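Local coordinates for binding domain (Hc) of Paraclostridial Mosquitocidal Protein 1 (Paraclostridium bifermentans, PDB 6HOX), which serves as the receptor-binding part of a clostridial-type neurotoxin that targets Anopheles mosquitoes, directing the toxin to host nerve cells, at residues K327-R330 with K331-A335. Residues are numbered along the deposited sequence; the frame is centred on the assembly and turned at random.
Sequences KYVR and KNDVA
A type II beta turn from Arg330 to Asp333, with Lys331 and Asn332 at its corners, leads a loop into strand 333-339 and illustrates how the last residue of a turn can bind its first residue twice, once by its backbone N-H and once by its carboxylate. The backbone bond of the turn runs from Asp333 N to Arg330 O, 3.0 Å. Asn332 has the positive phi that marks the third position of a type II turn, where asparagine is well tolerated. The side chain of Asp333 then reaches back across the turn, and its OD2 accepts the amide of Arg330, with N to OD2 at 2.9 Å and the N-H pointing almost straight at the oxygen (169°). The donor approaches from above the carboxylate plane, 65° out of it. With chi1 at -77°, the carboxylate of Asp333 folds back over the turn toward Arg330, which brings CG to 3.1 Å from Arg330 O. Both ends of Arg330's backbone are thus tied to a single residue.

OD2 is also held by Tyr259 OH from a neighbouring loop and lies 2.6 Å from a water. That water sits 3.0 Å from Arg330 NH1, in the plane of the guanidinium at its edge, and is also within bonding distance of Tyr328 O. The charged groups of Arg330 and Asp333 do not touch, with NH1 and OD2 5.5 Å apart; the water spans the gap, while NH2 of Arg330 makes a salt bridge to Asp326. The buried Val329, the residue before the turn, packs on Leu372 of strand 369-373. This is a type II beta turn whose fourth residue also binds the first through its side chain, where a surface loop enters a strand of the trefoil-like C-terminal receptor-binding region.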
# COMPACT_ATOMS: atom_id res chain seq x y z
N LYS A 327 -18.96 -6.38 3.89
CA LYS A 327 -17.94 -7.21 3.31
C LYS A 327 -16.58 -6.99 4.00
O LYS A 327 -15.64 -7.73 3.72
CB LYS A 327 -17.82 -6.94 1.81
CG LYS A 327 -17.08 -5.68 1.40
CD LYS A 327 -16.83 -5.63 -0.08
CE LYS A 327 -15.94 -4.48 -0.49
NZ LYS A 327 -15.56 -4.57 -1.92
N TYR A 328 -16.49 -6.01 4.90
CA TYR A 328 -15.19 -5.57 5.40
C TYR A 328 -14.86 -6.26 6.72
O TYR A 328 -15.74 -6.40 7.54
CB TYR A 328 -15.16 -4.06 5.60
CG TYR A 328 -15.38 -3.32 4.31
CD1 TYR A 328 -14.44 -3.38 3.30
CD2 TYR A 328 -16.54 -2.61 4.09
CE1 TYR A 328 -14.62 -2.69 2.12
CE2 TYR A 328 -16.75 -1.93 2.91
CZ TYR A 328 -15.78 -1.97 1.92
OH TYR A 328 -15.97 -1.31 0.74
N VAL A 329 -13.58 -6.61 6.88
CA VAL A 329 -13.06 -7.16 8.11
C VAL A 329 -12.61 -5.99 8.98
O VAL A 329 -11.87 -5.14 8.52
CB VAL A 329 -11.90 -8.14 7.87
CG1 VAL A 329 -11.48 -8.82 9.17
CG2 VAL A 329 -12.26 -9.16 6.81
N ARG A 330 -13.09 -5.98 10.22
CA ARG A 330 -12.70 -4.97 11.18
C ARG A 330 -11.92 -5.60 12.33
O ARG A 330 -12.10 -6.78 12.69
CB ARG A 330 -13.94 -4.22 11.69
CG ARG A 330 -14.60 -3.37 10.61
CD ARG A 330 -15.88 -2.73 11.09
NE ARG A 330 -16.51 -1.92 10.05
CZ ARG A 330 -17.19 -2.39 9.01
NH1 ARG A 330 -17.45 -3.68 8.88
NH2 ARG A 330 -17.58 -1.55 8.07
N LYS A 331 -11.03 -4.78 12.88
CA LYS A 331 -10.24 -5.03 14.05
C LYS A 331 -11.13 -5.63 15.15
O LYS A 331 -12.14 -5.06 15.48
CB LYS A 331 -9.67 -3.67 14.48
CG LYS A 331 -8.72 -3.71 15.66
CD LYS A 331 -8.49 -2.35 16.29
CE LYS A 331 -7.99 -1.30 15.34
NZ LYS A 331 -7.55 -0.09 16.08
N ASN A 332 -10.73 -6.81 15.65
CA ASN A 332 -11.34 -7.58 16.73
C ASN A 332 -12.51 -8.45 16.27
O ASN A 332 -13.18 -9.06 17.12
CB ASN A 332 -11.78 -6.72 17.92
CG ASN A 332 -10.64 -5.95 18.54
OD1 ASN A 332 -10.85 -4.84 19.03
ND2 ASN A 332 -9.44 -6.52 18.53
N ASP A 333 -12.72 -8.60 14.96
CA ASP A 333 -13.76 -9.51 14.46
C ASP A 333 -13.33 -10.96 14.72
O ASP A 333 -12.16 -11.28 14.56
CB ASP A 333 -14.00 -9.35 12.96
CG ASP A 333 -14.83 -8.14 12.59
OD1 ASP A 333 -15.33 -7.45 13.51
OD2 ASP A 333 -14.99 -7.90 11.36
N VAL A 334 -14.29 -11.80 15.10
CA VAL A 334 -14.08 -13.22 15.23
C VAL A 334 -14.41 -13.84 13.87
O VAL A 334 -15.46 -13.59 13.29
CB VAL A 334 -14.91 -13.84 16.37
CG1 VAL A 334 -14.87 -15.37 16.32
CG2 VAL A 334 -14.40 -13.36 17.72
N ALA A 335 -13.47 -14.63 13.36
CA ALA A 335 -13.58 -15.11 11.99
C ALA A 335 -12.74 -16.38 11.83
O ALA A 335 -11.82 -16.63 12.60
CB ALA A 335 -13.17 -14.01 11.03
O HOH W 1 -16.72 -6.22 10.40